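Local coordinates for hypothetical protein (Streptococcus pneumoniae, PDB 2HIY) that is of unknown function but belongs to the DUF1697 family of conserved bacterial proteins, and whose chain holds two four-stranded antiparallel sheets, at residues D[40-49]-D[169-180]; D[123-131]-D[142-153]. All blocks are in the same frame, centred on the assembly; numbering follows the deposited sequence.

Interaction 1 (D[40-49]-D[169-180])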
loop_
_atom_site.group_PDB
_atom_site.type_symbol
_atom_site.label_atom_id
_atom_site.label_comp_id
_atom_site.label_asym_id
_atom_site.label_seq_id
_atom_site.Cartn_x
_atom_site.Cartn_y
_atom_site.Cartn_z
ATOM N N GLU D 40 15.827 -17.017 -23.091
ATOM C CA GLU D 40 16.365 -16.172 -22.031
ATOM C C GLU D 40 15.270 -15.233 -21.542
ATOM O O GLU D 40 14.284 -14.999 -22.246
ATOM C CB GLU D 40 17.542 -15.349 -22.554
ATOM C CG GLU D 40 18.685 -16.215 -23.065
ATOM C CD GLU D 40 19.865 -15.415 -23.585
ATOM O OE1 GLU D 40 19.950 -14.200 -23.288
ATOM O OE2 GLU D 40 20.720 -16.018 -24.273
ATOM N N SER D 41 15.426 -14.733 -20.321
ATOM C CA SER D 41 14.473 -13.760 -19.768
ATOM C C SER D 41 15.217 -12.574 -19.172
ATOM O O SER D 41 16.380 -12.699 -18.728
ATOM C CB SER D 41 13.542 -14.412 -18.728
ATOM O OG SER D 41 14.256 -14.977 -17.648
ATOM N N TYR D 42 14.558 -11.426 -19.179
ATOM C CA TYR D 42 15.092 -10.229 -18.555
ATOM C C TYR D 42 14.114 -9.830 -17.475
ATOM O O TYR D 42 12.913 -9.658 -17.753
ATOM C CB TYR D 42 15.253 -9.105 -19.579
ATOM C CG TYR D 42 15.629 -7.778 -18.944
ATOM C CD1 TYR D 42 16.835 -7.628 -18.254
ATOM C CD2 TYR D 42 14.762 -6.685 -18.997
ATOM C CE1 TYR D 42 17.175 -6.392 -17.657
ATOM C CE2 TYR D 42 15.080 -5.477 -18.403
ATOM C CZ TYR D 42 16.281 -5.341 -17.733
ATOM O OH TYR D 42 16.600 -4.130 -17.148
ATOM N N ILE D 43 14.627 -9.719 -16.252
ATOM C CA ILE D 43 13.844 -9.357 -15.067
ATOM C C ILE D 43 12.590 -10.242 -14.952
ATOM O O ILE D 43 12.639 -11.407 -15.335
ATOM C CB ILE D 43 13.616 -7.784 -14.895
ATOM C CG1 ILE D 43 12.819 -7.164 -16.055
ATOM C CG2 ILE D 43 14.977 -7.084 -14.635
ATOM C CD1 ILE D 43 12.507 -5.654 -15.898
ATOM N N ASN D 44 11.492 -9.707 -14.424
ATOM C CA ASN D 44 10.361 -10.558 -14.040
ATOM C C ASN D 44 9.028 -10.070 -14.600
ATOM O O ASN D 44 7.983 -10.697 -14.349
ATOM C CB ASN D 44 10.315 -10.709 -12.505
ATOM C CG ASN D 44 9.656 -12.013 -12.056
ATOM O OD1 ASN D 44 9.768 -13.047 -12.718
ATOM N ND2 ASN D 44 8.970 -11.968 -10.909
ATOM N N SER D 45 9.055 -8.999 -15.389
ATOM C CA SER D 45 7.818 -8.402 -15.880
ATOM C C SER D 45 7.303 -9.036 -17.153
ATOM O O SER D 45 6.238 -8.665 -17.644
ATOM C CB SER D 45 7.990 -6.904 -16.145
ATOM O OG SER D 45 8.983 -6.660 -17.140
ATOM N N GLY D 46 8.042 -9.993 -17.696
ATOM C CA GLY D 46 7.594 -10.693 -18.891
ATOM C C GLY D 46 8.319 -10.235 -20.141
ATOM O O GLY D 46 7.698 -9.706 -21.073
ATOM N N ASN D 47 9.630 -10.491 -20.188
ATOM C CA ASN D 47 10.483 -10.124 -21.313
ATOM C C ASN D 47 11.280 -11.366 -21.625
ATOM O O ASN D 47 12.232 -11.697 -20.883
ATOM C CB ASN D 47 11.436 -8.981 -20.925
ATOM C CG ASN D 47 10.699 -7.792 -20.383
ATOM O OD1 ASN D 47 9.975 -7.127 -21.127
ATOM N ND2 ASN D 47 10.826 -7.537 -19.087
ATOM N N ILE D 48 10.862 -12.071 -22.670
ATOM C CA ILE D 48 11.439 -13.351 -23.065
ATOM C C ILE D 48 12.078 -13.218 -24.424
ATOM O O ILE D 48 11.553 -12.508 -25.297
ATOM C CB ILE D 48 10.327 -14.461 -23.121
ATOM C CG1 ILE D 48 9.887 -14.802 -21.706
ATOM C CG2 ILE D 48 10.825 -15.739 -23.828
ATOM C CD1 ILE D 48 10.830 -15.820 -20.994
ATOM N N PHE D 49 13.208 -13.894 -24.625
ATOM C CA PHE D 49 13.893 -13.886 -25.885
ATOM C C PHE D 49 14.161 -15.314 -26.296
ATOM O O PHE D 49 14.496 -16.159 -25.450
ATOM C CB PHE D 49 15.208 -13.083 -25.773
ATOM C CG PHE D 49 14.984 -11.723 -25.218
ATOM C CD1 PHE D 49 14.689 -10.640 -26.062
ATOM C CD2 PHE D 49 14.888 -11.549 -23.843
ATOM C CE1 PHE D 49 14.387 -9.381 -25.520
ATOM C CE2 PHE D 49 14.576 -10.305 -23.286
ATOM C CZ PHE D 49 14.312 -9.211 -24.147
ATOM N N ARG D 169 6.595 -0.513 -21.789
ATOM C CA ARG D 169 7.930 -0.601 -21.203
ATOM C C ARG D 169 8.550 0.772 -21.152
ATOM O O ARG D 169 8.355 1.582 -22.056
ATOM C CB ARG D 169 8.834 -1.507 -22.060
ATOM C CG ARG D 169 8.332 -2.976 -22.167
ATOM C CD ARG D 169 8.490 -3.662 -20.807
ATOM N NE ARG D 169 8.140 -5.093 -20.797
ATOM C CZ ARG D 169 6.968 -5.596 -20.434
ATOM N NH1 ARG D 169 5.967 -4.810 -20.092
ATOM N NH2 ARG D 169 6.802 -6.919 -20.447
ATOM N N ASN D 170 9.283 1.072 -20.109
ATOM C CA ASN D 170 9.987 2.342 -20.089
ATOM C C ASN D 170 11.133 2.358 -21.098
ATOM O O ASN D 170 11.525 1.321 -21.664
ATOM C CB ASN D 170 10.394 2.764 -18.676
ATOM C CG ASN D 170 11.365 1.815 -18.027
ATOM O OD1 ASN D 170 12.270 1.288 -18.669
ATOM N ND2 ASN D 170 11.233 1.665 -16.706
ATOM N N ALA D 171 11.673 3.552 -21.355
ATOM C CA ALA D 171 12.725 3.667 -22.330
ATOM C C ALA D 171 13.961 2.862 -21.993
ATOM O O ALA D 171 14.642 2.380 -22.886
ATOM C CB ALA D 171 13.101 5.131 -22.529
ATOM N N LYS D 172 14.280 2.753 -20.709
ATOM C CA LYS D 172 15.448 1.971 -20.317
ATOM C C LYS D 172 15.248 0.489 -20.654
ATOM O O LYS D 172 16.177 -0.171 -21.155
ATOM C CB LYS D 172 15.759 2.194 -18.836
ATOM C CG LYS D 172 16.406 3.547 -18.583
ATOM C CD LYS D 172 16.966 3.684 -17.174
ATOM C CE LYS D 172 17.942 4.861 -17.078
ATOM N NZ LYS D 172 17.310 6.162 -17.407
ATOM N N THR D 173 14.039 -0.024 -20.426
ATOM C CA THR D 173 13.745 -1.414 -20.770
ATOM C C THR D 173 13.630 -1.630 -22.283
ATOM O O THR D 173 14.047 -2.666 -22.807
ATOM C CB THR D 173 12.499 -1.891 -20.020
ATOM O OG1 THR D 173 12.692 -1.651 -18.616
ATOM C CG2 THR D 173 12.222 -3.370 -20.266
ATOM N N PHE D 174 13.091 -0.630 -22.995
ATOM C CA PHE D 174 13.102 -0.652 -24.460
ATOM C C PHE D 174 14.553 -0.866 -24.935
ATOM O O PHE D 174 14.812 -1.735 -25.768
ATOM C CB PHE D 174 12.519 0.681 -24.954
ATOM C CG PHE D 174 12.547 0.882 -26.438
ATOM C CD1 PHE D 174 11.433 0.582 -27.218
ATOM C CD2 PHE D 174 13.663 1.459 -27.043
ATOM C CE1 PHE D 174 11.445 0.839 -28.580
ATOM C CE2 PHE D 174 13.668 1.705 -28.397
ATOM C CZ PHE D 174 12.569 1.395 -29.161
ATOM N N ASP D 175 15.495 -0.083 -24.410
ATOM C CA ASP D 175 16.903 -0.268 -24.777
ATOM C C ASP D 175 17.370 -1.684 -24.473
ATOM O O ASP D 175 17.982 -2.347 -25.327
ATOM C CB ASP D 175 17.798 0.754 -24.071
ATOM C CG ASP D 175 17.635 2.148 -24.628
ATOM O OD1 ASP D 175 17.153 2.279 -25.768
ATOM O OD2 ASP D 175 18.005 3.106 -23.924
ATOM N N LYS D 176 17.076 -2.145 -23.263
ATOM C CA LYS D 176 17.519 -3.494 -22.837
ATOM C C LYS D 176 16.962 -4.575 -23.770
ATOM O O LYS D 176 17.673 -5.533 -24.097
ATOM C CB LYS D 176 17.121 -3.763 -21.389
ATOM C CG LYS D 176 17.550 -5.160 -20.894
ATOM C CD LYS D 176 19.062 -5.290 -20.897
ATOM C CE LYS D 176 19.497 -6.660 -20.383
ATOM N NZ LYS D 176 20.968 -6.858 -20.493
ATOM N N ILE D 177 15.701 -4.458 -24.181
ATOM C CA ILE D 177 15.116 -5.360 -25.172
ATOM C C ILE D 177 15.974 -5.400 -26.437
ATOM O O ILE D 177 16.288 -6.467 -26.934
ATOM C CB ILE D 177 13.623 -5.006 -25.462
ATOM C CG1 ILE D 177 12.767 -5.390 -24.255
ATOM C CG2 ILE D 177 13.098 -5.690 -26.751
ATOM C CD1 ILE D 177 11.433 -4.634 -24.144
ATOM N N GLY D 178 16.390 -4.251 -26.940
ATOM C CA GLY D 178 17.226 -4.239 -28.120
ATOM C C GLY D 178 18.566 -4.918 -27.860
ATOM O O GLY D 178 19.061 -5.646 -28.707
ATOM N N GLN D 179 19.132 -4.707 -26.675
ATOM C CA GLN D 179 20.432 -5.307 -26.337
ATOM C C GLN D 179 20.289 -6.825 -26.238
ATOM O O GLN D 179 21.154 -7.590 -26.704
ATOM C CB GLN D 179 20.941 -4.720 -25.030
ATOM C CG GLN D 179 21.440 -3.283 -25.198
ATOM C CD GLN D 179 21.563 -2.515 -23.886
ATOM O OE1 GLN D 179 21.542 -3.099 -22.793
ATOM N NE2 GLN D 179 21.700 -1.195 -23.991
HETATM N N MSE D 180 19.194 -7.280 -25.639
HETATM C CA MSE D 180 18.975 -8.726 -25.481
HETATM C C MSE D 180 18.719 -9.408 -26.819
HETATM O O MSE D 180 19.055 -10.594 -26.979
HETATM C CB MSE D 180 17.830 -9.011 -24.509
HETATM C CG MSE D 180 18.102 -8.658 -23.044
HETATM SE SE MSE D 180 19.314 -9.889 -22.193
HETATM C CE MSE D 180 18.034 -11.338 -21.920
HETATM O O HOH W 1 18.653 -12.769 -25.310
HETATM O O HOH W 2 15.174 -1.915 -17.479
#

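Interaction 2 (D[123-131]-D[142-153])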
loop_
_atom_site.group_PDB
_atom_site.type_symbol
_atom_site.label_atom_id
_atom_site.label_comp_id
_atom_site.label_asym_id
_atom_site.label_seq_id
_atom_site.Cartn_x
_atom_site.Cartn_y
_atom_site.Cartn_z
ATOM N N SER D 123 -7.485 11.042 -30.549
ATOM C CA SER D 123 -8.655 11.731 -29.966
ATOM C C SER D 123 -8.356 12.374 -28.612
ATOM O O SER D 123 -9.142 13.179 -28.116
ATOM C CB SER D 123 -9.861 10.782 -29.804
ATOM O OG SER D 123 -9.725 9.918 -28.669
ATOM N N LEU D 124 -7.238 12.002 -27.991
ATOM C CA LEU D 124 -6.924 12.508 -26.668
ATOM C C LEU D 124 -6.291 13.903 -26.757
ATOM O O LEU D 124 -5.457 14.156 -27.631
ATOM C CB LEU D 124 -5.959 11.557 -25.972
ATOM C CG LEU D 124 -6.366 10.090 -25.872
ATOM C CD1 LEU D 124 -5.243 9.307 -25.185
ATOM C CD2 LEU D 124 -7.671 9.936 -25.082
ATOM N N GLU D 125 -6.683 14.787 -25.843
ATOM C CA GLU D 125 -6.043 16.099 -25.815
ATOM C C GLU D 125 -4.738 16.042 -25.022
ATOM O O GLU D 125 -4.752 15.962 -23.801
ATOM C CB GLU D 125 -6.972 17.218 -25.278
ATOM C CG GLU D 125 -6.301 18.615 -25.410
ATOM C CD GLU D 125 -7.159 19.785 -24.935
ATOM O OE1 GLU D 125 -8.007 19.598 -24.037
ATOM O OE2 GLU D 125 -6.989 20.905 -25.456
ATOM N N LEU D 126 -3.627 16.083 -25.743
ATOM C CA LEU D 126 -2.307 16.049 -25.111
ATOM C C LEU D 126 -1.994 17.359 -24.423
ATOM O O LEU D 126 -2.431 18.431 -24.866
ATOM C CB LEU D 126 -1.256 15.744 -26.148
ATOM C CG LEU D 126 -1.479 14.472 -26.957
ATOM C CD1 LEU D 126 -0.280 14.257 -27.857
ATOM C CD2 LEU D 126 -1.710 13.232 -26.043
ATOM N N LYS D 127 -1.229 17.259 -23.350
ATOM C CA LYS D 127 -0.758 18.419 -22.604
ATOM C C LYS D 127 0.783 18.392 -22.592
ATOM O O LYS D 127 1.367 18.543 -23.671
ATOM C CB LYS D 127 -1.385 18.484 -21.220
ATOM C CG LYS D 127 -2.926 18.682 -21.280
ATOM C CD LYS D 127 -3.247 20.116 -21.659
ATOM C CE LYS D 127 -4.733 20.413 -21.594
ATOM N NZ LYS D 127 -4.917 21.883 -21.831
ATOM N N ASP D 128 1.420 18.173 -21.448
ATOM C CA ASP D 128 2.884 18.384 -21.429
ATOM C C ASP D 128 3.596 17.070 -21.791
ATOM O O ASP D 128 4.268 16.424 -20.982
ATOM C CB ASP D 128 3.338 18.894 -20.075
ATOM C CG ASP D 128 4.759 19.452 -20.094
ATOM O OD1 ASP D 128 5.236 19.799 -21.206
ATOM O OD2 ASP D 128 5.351 19.518 -18.986
ATOM N N GLU D 129 3.440 16.712 -23.060
ATOM C CA GLU D 129 3.848 15.405 -23.529
ATOM C C GLU D 129 3.942 15.429 -25.027
ATOM O O GLU D 129 3.431 16.351 -25.684
ATOM C CB GLU D 129 2.824 14.342 -23.071
ATOM C CG GLU D 129 1.467 14.476 -23.757
ATOM C CD GLU D 129 0.355 13.907 -22.924
ATOM O OE1 GLU D 129 0.388 12.689 -22.621
ATOM O OE2 GLU D 129 -0.544 14.676 -22.527
ATOM N N VAL D 130 4.537 14.367 -25.556
ATOM C CA VAL D 130 4.782 14.232 -26.976
ATOM C C VAL D 130 4.730 12.745 -27.318
ATOM O O VAL D 130 5.251 11.908 -26.569
ATOM C CB VAL D 130 6.145 14.842 -27.361
ATOM C CG1 VAL D 130 7.286 14.132 -26.622
ATOM C CG2 VAL D 130 6.342 14.820 -28.884
ATOM N N LEU D 131 4.097 12.397 -28.427
ATOM C CA LEU D 131 4.075 10.991 -28.806
ATOM C C LEU D 131 4.309 10.840 -30.294
ATOM O O LEU D 131 4.007 11.773 -31.063
ATOM C CB LEU D 131 2.789 10.267 -28.330
ATOM C CG LEU D 131 1.463 10.755 -28.938
ATOM C CD1 LEU D 131 1.101 9.978 -30.219
ATOM C CD2 LEU D 131 0.342 10.528 -27.956
ATOM N N LYS D 142 6.825 12.259 -21.514
ATOM C CA LYS D 142 6.194 13.253 -20.662
ATOM C C LYS D 142 7.310 14.137 -20.095
ATOM O O LYS D 142 8.279 13.648 -19.512
ATOM C CB LYS D 142 5.400 12.553 -19.531
ATOM C CG LYS D 142 4.072 11.876 -19.961
ATOM C CD LYS D 142 4.201 10.622 -20.816
ATOM C CE LYS D 142 4.997 9.527 -20.170
ATOM N NZ LYS D 142 4.885 8.262 -20.982
ATOM N N PHE D 143 7.184 15.451 -20.259
ATOM C CA PHE D 143 8.339 16.324 -20.030
ATOM C C PHE D 143 8.706 16.512 -18.599
ATOM O O PHE D 143 9.906 16.634 -18.301
ATOM C CB PHE D 143 8.140 17.670 -20.707
ATOM C CG PHE D 143 8.170 17.585 -22.194
ATOM C CD1 PHE D 143 9.380 17.415 -22.847
ATOM C CD2 PHE D 143 7.016 17.666 -22.951
ATOM C CE1 PHE D 143 9.430 17.313 -24.243
ATOM C CE2 PHE D 143 7.044 17.567 -24.365
ATOM C CZ PHE D 143 8.269 17.383 -24.993
ATOM N N SER D 144 7.728 16.533 -17.695
ATOM C CA SER D 144 8.047 16.971 -16.327
ATOM C C SER D 144 7.238 16.271 -15.268
ATOM O O SER D 144 6.033 16.064 -15.421
ATOM C CB SER D 144 7.795 18.477 -16.231
ATOM O OG SER D 144 7.998 18.921 -14.892
ATOM N N GLU D 145 7.876 15.971 -14.141
ATOM C CA GLU D 145 7.126 15.453 -13.009
ATOM C C GLU D 145 6.073 16.437 -12.511
ATOM O O GLU D 145 5.005 16.007 -12.051
ATOM C CB GLU D 145 8.077 15.091 -11.850
ATOM C CG GLU D 145 9.025 13.904 -12.169
ATOM C CD GLU D 145 8.346 12.539 -12.256
ATOM O OE1 GLU D 145 7.214 12.386 -11.762
ATOM O OE2 GLU D 145 8.947 11.602 -12.826
ATOM N N GLU D 146 6.327 17.732 -12.611
ATOM C CA GLU D 146 5.365 18.710 -12.087
ATOM C C GLU D 146 4.073 18.821 -12.905
ATOM O O GLU D 146 3.050 19.273 -12.379
ATOM C CB GLU D 146 6.019 20.082 -11.938
ATOM C CG GLU D 146 5.083 21.218 -11.507
ATOM C CD GLU D 146 4.825 22.227 -12.617
ATOM O OE1 GLU D 146 4.324 21.830 -13.694
ATOM O OE2 GLU D 146 5.123 23.426 -12.412
ATOM N N SER D 147 4.109 18.401 -14.174
ATOM C CA SER D 147 2.939 18.449 -15.027
ATOM C C SER D 147 2.425 17.056 -15.357
ATOM O O SER D 147 1.428 16.941 -16.077
ATOM C CB SER D 147 3.308 19.174 -16.315
ATOM O OG SER D 147 4.343 18.418 -16.937
ATOM N N TYR D 148 3.071 16.017 -14.855
ATOM C CA TYR D 148 2.742 14.667 -15.262
ATOM C C TYR D 148 1.267 14.307 -15.005
ATOM O O TYR D 148 0.619 13.645 -15.842
ATOM C CB TYR D 148 3.682 13.659 -14.569
ATOM C CG TYR D 148 3.337 12.240 -14.872
ATOM C CD1 TYR D 148 3.767 11.671 -16.052
ATOM C CD2 TYR D 148 2.512 11.481 -14.023
ATOM C CE1 TYR D 148 3.411 10.357 -16.386
ATOM C CE2 TYR D 148 2.165 10.172 -14.355
ATOM C CZ TYR D 148 2.621 9.626 -15.542
ATOM O OH TYR D 148 2.269 8.321 -15.899
ATOM N N SER D 149 0.737 14.716 -13.862
ATOM C CA SER D 149 -0.634 14.313 -13.510
ATOM C C SER D 149 -1.690 14.971 -14.411
ATOM O O SER D 149 -2.838 14.539 -14.397
ATOM C CB SER D 149 -0.943 14.641 -12.042
ATOM O OG SER D 149 -1.035 16.024 -11.831
ATOM N N LYS D 150 -1.303 15.963 -15.208
ATOM C CA LYS D 150 -2.215 16.587 -16.169
ATOM C C LYS D 150 -2.061 16.046 -17.578
ATOM O O LYS D 150 -2.772 16.479 -18.475
ATOM C CB LYS D 150 -2.008 18.102 -16.187
ATOM C CG LYS D 150 -2.403 18.818 -14.868
ATOM C CD LYS D 150 -1.895 20.291 -14.902
ATOM C CE LYS D 150 -2.113 21.023 -13.587
ATOM N NZ LYS D 150 -3.497 21.574 -13.485
ATOM N N THR D 151 -1.159 15.087 -17.782
ATOM C CA THR D 151 -0.979 14.558 -19.118
ATOM C C THR D 151 -2.111 13.594 -19.523
ATOM O O THR D 151 -2.749 12.950 -18.665
ATOM C CB THR D 151 0.373 13.801 -19.283
ATOM O OG1 THR D 151 0.441 12.668 -18.400
ATOM C CG2 THR D 151 1.564 14.741 -19.070
ATOM N N ALA D 152 -2.336 13.479 -20.827
ATOM C CA ALA D 152 -3.272 12.479 -21.336
ATOM C C ALA D 152 -2.780 11.084 -21.007
ATOM O O ALA D 152 -3.594 10.183 -20.747
ATOM C CB ALA D 152 -3.415 12.645 -22.834
ATOM N N TYR D 153 -1.471 10.857 -21.050
ATOM C CA TYR D 153 -0.926 9.555 -20.682
ATOM C C TYR D 153 -1.428 9.132 -19.301
ATOM O O TYR D 153 -1.950 8.003 -19.128
ATOM C CB TYR D 153 0.607 9.616 -20.698
ATOM C CG TYR D 153 1.270 8.286 -20.477
ATOM C CD1 TYR D 153 1.511 7.449 -21.557
ATOM C CD2 TYR D 153 1.677 7.865 -19.207
ATOM C CE1 TYR D 153 2.096 6.183 -21.389
ATOM C CE2 TYR D 153 2.261 6.595 -19.017
ATOM C CZ TYR D 153 2.482 5.787 -20.113
ATOM O OH TYR D 153 3.081 4.558 -19.896
HETATM O O HOH W 3 -4.546 15.677 -20.808
HETATM O O HOH W 4 4.876 15.927 -18.205
HETATM O O HOH W 5 0.516 17.935 -18.649
#

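Interaction 1 (D[40-49]-D[169-180])
Phe49 and Met180 face each other where strand 47-49 runs nearly parallel to helix 171-180, the segment axes 15° apart and 9.8 Å at their closest, so that a beta hairpin (Tyr42 N pairs with Asn47 O) packs against the C-terminal helix. Met180, a selenomethionine, sets CB over the centre of the Phe49 ring, 3.5 Å from CZ, a CH-pi contact; bends at chi2 and chi3 fold the chain back until CE lies 3.7 Å from Phe49 CD2, with SE in an oblique Met-aromatic position. Likewise, Lys176 CG sits 8° off the Tyr42 ring normal, 3.4 Å from Tyr42 CZ, while Ile43 CG2 lies over the opposite face, toward the rim. With its CG anti to the backbone N (chi1 180°) and a turn at chi2, the lysine lays its methylenes across this ring. One water joins Tyr42 OH to Thr173 OG1. At the hairpin turn the Arg169 guanidinium edge meets Asn47 OD1, and NH2 donates to Gly46 O at 3.0 Å and to Val11 O. The Asn47 amide stands almost perpendicular to the guanidinium, its ND2 donating to Tyr42 O and Ser45 OG, which fixes its flip. Arg169 NE reaches Asn47 OD1 at 2.8 Å, in the carbonyl plane on a lone pair.

Interaction 2 (D[123-131]-D[142-153])
Glu129 reaches from its strand to the first turn of helix 152-156 and grips two backbone N-H groups with its carboxylate. Its CG sits between the backbone N and the carbonyl carbon (chi1 68°), and the near-extended chi2 carries the carboxylate to the helix start. Each oxygen uses its syn lone pair: Glu129 OE2 accepts from Ala152 N at 2.7 Å and Glu129 OE1 from Tyr153 N at 3.0 Å. The anti lone pair of Glu129 OE2 takes Lys127 N at 2.8 Å, and OE1 also accepts from Trp140 NE1, so this buried group has four donors; the helix start would probably stabilise its negative charge. Asp128 (chi1 -166°) turns the other way, and Ser147 OG donates to the anti lone pair of Asp128 OD2 at 2.5 Å. The Phe143 side chain crosses that of Asp128 at about a right angle, its CD2 3.3 Å from Asp128 OD1, and its CZ meets Val130 CG1 at 3.8 Å. Ala152 CB lies 3.7 Å from Leu126 CD2. Glu129 and Lys142 form an antiparallel non-hydrogen-bonded pair, placing the contact where the hairpin of strands 129-133 and 137-142 meets helix 152-156, while Lys142 NZ salt-bridges Asp104 of strand 102-108.

In the fold
The two contacts lie about 25 Å apart between centres, and about 6 Å separates their nearest atoms without any touch. In chain order the segments run 40-49, 123-131, 142-153 and 169-180, so interaction 2 falls wholly within the span that interaction 1 bridges. Both reach the sheet ordered 129-133, 137-142, 102-108, 166-170, but from opposite outermost strands: interaction 2 involves strand 129-133, interaction 1 strand 166-170 and the helix directly after it. Helix 152-156 leads along the chain to strand 166-170. Interaction 1 alone also includes strands of the other sheet, which has the same 2-3-1-4 strand order; it therefore joins the two sheets, whereas interaction 2 is local to one.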